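Local coordinates for protein beta-1,4-exocellulase (Thermobifida fusca, PDB 4B4H) that probably hydrolyses cellulose as a cellobiohydrolase, releasing cellobiose from chain ends, here represented by its family 6 glycoside hydrolase catalytic domain, at residues 79-87 with 96-106. Numbering follows the deposited sequence.
Sequences VVIYNLPGR and GELGPDELDRY
The guanidinium of Arg87 lies flat between two partners: Gly96 CA sits 3.4 Å above the centre of one face, and the Tyr82 ring covers the opposite face, offset toward the rim. A bend at chi3 folds the chain back to this position, where NH1 donates to Tyr82 O with an N-H...O angle of 131°. A leucine in place of Arg87 would probably leave Tyr82 O without this donor and the Tyr82 ring without its flat cover, setting that ring freer to shift beside Asp88, a predicted active-site residue to which its OH is bonded. Asn83 meets Glu97 at about a right angle, with amide and carboxylate planes 64° apart; Asn83 ND2 reaches the anti side of Glu97 OE2 at 2.9 Å, and OE2 also accepts from Ile43 N. One water donates to Asn83 OD1 and accepts from Glu97 N; a second accepts from Leu98 N and lies 2.8 Å from Asn83 OD1. The segments connect strand 75-81, parallel to its neighbours, to helix 103-121, which with strand 127-133 forms a beta-alpha-beta unit of the family 6 distorted barrel. At the helix start, Tyr106 CG is anti to the backbone N (chi1 178°), which sets the ring against Asn83, Leu84 and Pro85, just past the strand. Leu84 CD2 lies over one face of the Tyr106 ring, 4.0 Å from the ring centroid (CH-pi), Asn83 O is at its edge, 3.2 Å from Tyr106 CD1, and Tyr106 OH bonds to Glu134. Pro85 CD packs 3.9 Å from Tyr106 CG, while in the type II turn Leu84-Arg87 Gly86 N donates to Leu98 O at 2.9 Å.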
ATOM      1  N   VAL A  79       3.124   6.644   9.379  1.00  6.37           N
ATOM      2  CA  VAL A  79       4.472   6.084   9.372  1.00  6.26           C
ATOM      3  C   VAL A  79       4.383   4.665   8.808  1.00  6.00           C
ATOM      4  O   VAL A  79       3.618   3.853   9.315  1.00  6.15           O
ATOM      5  CB  VAL A  79       5.061   6.037  10.811  1.00  6.25           C
ATOM      6  CG1 VAL A  79       6.355   5.235  10.837  1.00  6.50           C
ATOM      7  CG2 VAL A  79       5.330   7.431  11.378  1.00  6.49           C
ATOM      8  N   VAL A  80       5.180   4.349   7.785  1.00  5.81           N
ATOM      9  CA  VAL A  80       5.143   2.998   7.198  1.00  5.70           C
ATOM     10  C   VAL A  80       6.245   2.160   7.818  1.00  5.71           C
ATOM     11  O   VAL A  80       7.398   2.563   7.787  1.00  5.89           O
ATOM     12  CB  VAL A  80       5.320   3.014   5.664  1.00  5.53           C
ATOM     13  CG1 VAL A  80       4.935   1.662   5.104  1.00  5.65           C
ATOM     14  CG2 VAL A  80       4.430   4.079   5.025  1.00  5.83           C
ATOM     15  N   ILE A  81       5.847   1.027   8.408  1.00  5.55           N
ATOM     16  CA  ILE A  81       6.748   0.031   9.002  1.00  5.74           C
ATOM     17  C   ILE A  81       6.982  -1.037   7.939  1.00  5.82           C
ATOM     18  O   ILE A  81       6.036  -1.718   7.510  1.00  6.01           O
ATOM     19  CB  ILE A  81       6.072  -0.597  10.241  1.00  5.55           C
ATOM     20  CG1 ILE A  81       5.617   0.502  11.228  1.00  5.47           C
ATOM     21  CG2 ILE A  81       6.982  -1.612  10.933  1.00  5.45           C
ATOM     22  CD1 ILE A  81       6.677   1.537  11.590  1.00  5.65           C
ATOM     23  N   TYR A  82       8.232  -1.232   7.506  1.00  5.93           N
ATOM     24  CA  TYR A  82       8.473  -1.998   6.292  1.00  6.08           C
ATOM     25  C   TYR A  82       9.895  -2.529   6.198  1.00  6.04           C
ATOM     26  O   TYR A  82      10.692  -2.046   5.394  1.00  6.02           O
ATOM     27  CB  TYR A  82       8.137  -1.126   5.077  1.00  6.34           C
ATOM     28  CG  TYR A  82       8.309  -1.759   3.715  1.00  6.47           C
ATOM     29  CD1 TYR A  82       7.963  -3.091   3.492  1.00  6.58           C
ATOM     30  CD2 TYR A  82       8.744  -0.997   2.623  1.00  6.71           C
ATOM     31  CE1 TYR A  82       8.092  -3.658   2.230  1.00  6.92           C
ATOM     32  CE2 TYR A  82       8.888  -1.555   1.363  1.00  6.85           C
ATOM     33  CZ  TYR A  82       8.548  -2.883   1.164  1.00  6.87           C
ATOM     34  OH  TYR A  82       8.684  -3.419  -0.108  1.00  7.19           O
ATOM     35  N   ASN A  83      10.211  -3.508   7.038  1.00  5.70           N
ATOM     36  CA  ASN A  83      11.577  -4.067   7.071  1.00  5.43           C
ATOM     37  C   ASN A  83      11.646  -5.527   7.513  1.00  5.38           C
ATOM     38  O   ASN A  83      12.681  -5.937   8.049  1.00  5.19           O
ATOM     39  CB  ASN A  83      12.512  -3.191   7.935  1.00  5.52           C
ATOM     40  CG  ASN A  83      13.990  -3.399   7.617  1.00  5.51           C
ATOM     41  OD1 ASN A  83      14.336  -3.771   6.502  1.00  5.38           O
ATOM     42  ND2 ASN A  83      14.861  -3.125   8.587  1.00  5.89           N
ATOM     43  N   LEU A  84      10.602  -6.318   7.228  1.00  5.46           N
ATOM     44  CA  LEU A  84      10.563  -7.713   7.671  1.00  5.67           C
ATOM     45  C   LEU A  84      11.777  -8.500   7.183  1.00  5.92           C
ATOM     46  O   LEU A  84      12.308  -8.202   6.119  1.00  5.87           O
ATOM     47  CB  LEU A  84       9.304  -8.418   7.160  1.00  5.52           C
ATOM     48  CG  LEU A  84       8.049  -8.232   8.017  1.00  5.47           C
ATOM     49  CD1 LEU A  84       6.869  -8.861   7.297  1.00  5.44           C
ATOM     50  CD2 LEU A  84       8.135  -8.764   9.445  1.00  5.63           C
ATOM     51  N   PRO A  85      12.213  -9.520   7.961  1.00  6.42           N
ATOM     52  CA  PRO A  85      13.247 -10.390   7.417  1.00  6.59           C
ATOM     53  C   PRO A  85      12.738 -11.121   6.183  1.00  6.72           C
ATOM     54  O   PRO A  85      11.563 -11.501   6.136  1.00  6.78           O
ATOM     55  CB  PRO A  85      13.482 -11.395   8.544  1.00  6.67           C
ATOM     56  CG  PRO A  85      12.203 -11.406   9.321  1.00  6.74           C
ATOM     57  CD  PRO A  85      11.755  -9.974   9.284  1.00  6.69           C
ATOM     58  N   GLY A  86      13.601 -11.297   5.188  1.00  6.76           N
ATOM     59  CA  GLY A  86      13.208 -11.947   3.941  1.00  6.90           C
ATOM     60  C   GLY A  86      12.111 -11.186   3.217  1.00  6.88           C
ATOM     61  O   GLY A  86      11.221 -11.781   2.617  1.00  6.99           O
ATOM     62  N   ARG A  87      12.213  -9.860   3.264  1.00  7.14           N
ATOM     63  CA  ARG A  87      11.170  -8.949   2.782  1.00  7.21           C
ATOM     64  C   ARG A  87      10.772  -9.214   1.335  1.00  7.71           C
ATOM     65  O   ARG A  87      11.607  -9.593   0.507  1.00  8.15           O
ATOM     66  CB  ARG A  87      11.664  -7.503   2.917  1.00  7.05           C
ATOM     67  CG  ARG A  87      10.549  -6.489   3.184  1.00  6.96           C
ATOM     68  CD  ARG A  87      11.139  -5.099   3.377  1.00  6.99           C
ATOM     69  NE  ARG A  87      11.414  -4.474   2.089  1.00  7.08           N
ATOM     70  CZ  ARG A  87      11.877  -3.239   1.917  1.00  7.22           C
ATOM     71  NH1 ARG A  87      12.100  -2.446   2.965  1.00  7.11           N
ATOM     72  NH2 ARG A  87      12.074  -2.783   0.683  1.00  7.92           N
ATOM     73  N   GLY A  96      14.860  -4.785   0.789  1.00 11.93           N
ATOM     74  CA  GLY A  96      14.860  -4.995   2.238  1.00 11.12           C
ATOM     75  C   GLY A  96      16.233  -5.444   2.683  1.00 10.71           C
ATOM     76  O   GLY A  96      16.821  -6.327   2.067  1.00 11.51           O
ATOM     77  N   GLU A  97      16.784  -4.792   3.698  1.00 10.06           N
ATOM     78  CA  GLU A  97      18.152  -5.109   4.089  1.00  9.87           C
ATOM     79  C   GLU A  97      18.180  -6.365   4.944  1.00  9.79           C
ATOM     80  O   GLU A  97      19.219  -7.020   5.061  1.00  9.97           O
ATOM     81  CB  GLU A  97      18.764  -3.932   4.839  1.00  9.96           C
ATOM     82  CG  GLU A  97      18.094  -3.722   6.189  1.00  9.96           C
ATOM     83  CD  GLU A  97      18.201  -2.320   6.733  1.00 10.26           C
ATOM     84  OE1 GLU A  97      19.012  -1.499   6.236  1.00 10.74           O
ATOM     85  OE2 GLU A  97      17.443  -2.035   7.678  1.00 10.37           O
ATOM     86  N   LEU A  98      17.052  -6.731   5.539  1.00  9.04           N
ATOM     87  CA  LEU A  98      17.082  -7.858   6.467  1.00  8.66           C
ATOM     88  C   LEU A  98      16.785  -9.185   5.777  1.00  8.49           C
ATOM     89  O   LEU A  98      15.757  -9.359   5.154  1.00  8.92           O
ATOM     90  CB  LEU A  98      16.112  -7.613   7.632  1.00  8.10           C
ATOM     91  CG  LEU A  98      16.495  -6.501   8.604  1.00  7.97           C
ATOM     92  CD1 LEU A  98      15.743  -6.691   9.905  1.00  7.64           C
ATOM     93  CD2 LEU A  98      17.992  -6.468   8.876  1.00  7.85           C
ATOM     94  N   GLY A  99      17.719 -10.126   5.902  1.00  8.61           N
ATOM     95  CA  GLY A  99      17.538 -11.454   5.333  1.00  8.09           C
ATOM     96  C   GLY A  99      16.538 -12.358   6.042  1.00  8.06           C
ATOM     97  O   GLY A  99      16.037 -12.028   7.125  1.00  7.69           O
ATOM     98  N   PRO A 100      16.280 -13.539   5.469  1.00  7.88           N
ATOM     99  CA  PRO A 100      15.231 -14.435   5.947  1.00  8.19           C
ATOM    100  C   PRO A 100      15.462 -14.997   7.352  1.00  8.44           C
ATOM    101  O   PRO A 100      14.498 -15.387   8.024  1.00  9.17           O
ATOM    102  CB  PRO A 100      15.226 -15.556   4.907  1.00  8.06           C
ATOM    103  CG  PRO A 100      16.570 -15.516   4.270  1.00  7.88           C
ATOM    104  CD  PRO A 100      17.053 -14.110   4.343  1.00  7.79           C
ATOM    105  N   ASP A 101      16.717 -15.050   7.793  1.00  9.00           N
ATOM    106  CA  ASP A 101      16.995 -15.574   9.132  1.00  9.02           C
ATOM    107  C   ASP A 101      17.153 -14.472  10.187  1.00  9.03           C
ATOM    108  O   ASP A 101      17.470 -14.749  11.350  1.00  9.11           O
ATOM    109  CB  ASP A 101      18.224 -16.491   9.107  1.00  9.55           C
ATOM    110  CG  ASP A 101      18.062 -17.643   8.140  1.00  9.95           C
ATOM    111  OD1 ASP A 101      17.410 -18.656   8.485  1.00 10.68           O
ATOM    112  OD2 ASP A 101      18.560 -17.519   6.999  1.00  9.90           O
ATOM    113  N   GLU A 102      16.902 -13.228   9.776  1.00  9.29           N
ATOM    114  CA  GLU A 102      17.221 -12.064  10.600  1.00  9.59           C
ATOM    115  C   GLU A 102      16.080 -11.499  11.468  1.00  9.13           C
ATOM    116  O   GLU A 102      16.118 -10.328  11.824  1.00  9.22           O
ATOM    117  CB  GLU A 102      17.839 -10.953   9.726  1.00 10.31           C
ATOM    118  CG  GLU A 102      19.181 -11.304   9.078  1.00 11.17           C
ATOM    119  CD  GLU A 102      19.920 -10.072   8.595  1.00 11.76           C
ATOM    120  OE1 GLU A 102      20.530  -9.368   9.418  1.00 13.06           O
ATOM    121  OE2 GLU A 102      19.895  -9.794   7.383  1.00 12.35           O
ATOM    122  N   LEU A 103      15.122 -12.333  11.874  1.00  9.07           N
ATOM    123  CA  LEU A 103      14.031 -11.863  12.739  1.00  8.94           C
ATOM    124  C   LEU A 103      14.537 -11.170  14.015  1.00  9.13           C
ATOM    125  O   LEU A 103      13.997 -10.129  14.426  1.00  8.75           O
ATOM    126  CB  LEU A 103      13.082 -13.012  13.090  1.00  8.93           C
ATOM    127  CG  LEU A 103      11.824 -12.689  13.913  1.00  8.54           C
ATOM    128  CD1 LEU A 103      11.010 -11.541  13.321  1.00  8.87           C
ATOM    129  CD2 LEU A 103      10.954 -13.924  14.067  1.00  8.87           C
ATOM    130  N   ASP A 104      15.569 -11.734  14.632  1.00  9.44           N
ATOM    131  CA  ASP A 104      16.119 -11.127  15.845  1.00  9.93           C
ATOM    132  C   ASP A 104      16.611  -9.679  15.670  1.00  9.59           C
ATOM    133  O   ASP A 104      16.428  -8.848  16.578  1.00  9.54           O
ATOM    134  CB  ASP A 104      17.188 -12.014  16.478  1.00 11.32           C
ATOM    135  CG  ASP A 104      16.608 -13.280  17.098  1.00 12.72           C
ATOM    136  OD1 ASP A 104      15.439 -13.266  17.542  1.00 13.64           O
ATOM    137  OD2 ASP A 104      17.337 -14.299  17.143  1.00 13.38           O
ATOM    138  N   ARG A 105      17.189  -9.375  14.501  1.00  9.16           N
ATOM    139  CA  ARG A 105      17.628  -8.018  14.151  1.00  8.71           C
ATOM    140  C   ARG A 105      16.434  -7.105  13.864  1.00  8.25           C
ATOM    141  O   ARG A 105      16.421  -5.908  14.220  1.00  8.52           O
ATOM    142  CB  ARG A 105      18.527  -8.054  12.913  1.00  9.01           C
ATOM    143  CG  ARG A 105      19.157  -6.713  12.581  1.00  9.23           C
ATOM    144  CD  ARG A 105      20.489  -6.829  11.853  1.00 10.24           C
ATOM    145  NE  ARG A 105      20.941  -5.543  11.330  1.00 10.64           N
ATOM    146  CZ  ARG A 105      21.827  -4.737  11.921  1.00 10.95           C
ATOM    147  NH1 ARG A 105      22.387  -5.066  13.081  1.00 11.35           N
ATOM    148  NH2 ARG A 105      22.166  -3.602  11.339  1.00 11.98           N
ATOM    149  N   TYR A 106      15.425  -7.686  13.232  1.00  7.62           N
ATOM    150  CA  TYR A 106      14.170  -6.970  13.012  1.00  7.26           C
ATOM    151  C   TYR A 106      13.598  -6.490  14.339  1.00  7.46           C
ATOM    152  O   TYR A 106      13.182  -5.341  14.448  1.00  7.56           O
ATOM    153  CB  TYR A 106      13.148  -7.859  12.305  1.00  6.72           C
ATOM    154  CG  TYR A 106      11.794  -7.207  12.076  1.00  6.36           C
ATOM    155  CD1 TYR A 106      11.604  -6.316  11.028  1.00  6.19           C
ATOM    156  CD2 TYR A 106      10.701  -7.511  12.892  1.00  6.30           C
ATOM    157  CE1 TYR A 106      10.372  -5.728  10.798  1.00  6.25           C
ATOM    158  CE2 TYR A 106       9.446  -6.931  12.661  1.00  6.40           C
ATOM    159  CZ  TYR A 106       9.297  -6.039  11.613  1.00  6.25           C
ATOM    160  OH  TYR A 106       8.047  -5.451  11.366  1.00  5.92           O
TER
HETATM  161  O   HOH W   1      14.104  -6.214   5.203  1.00  6.01           O
HETATM  162  O   HOH W   2      15.578  -2.337   4.399  1.00 10.53           O
HETATM  163  O   HOH W   3      15.318  -8.802   2.607  1.00 11.79           O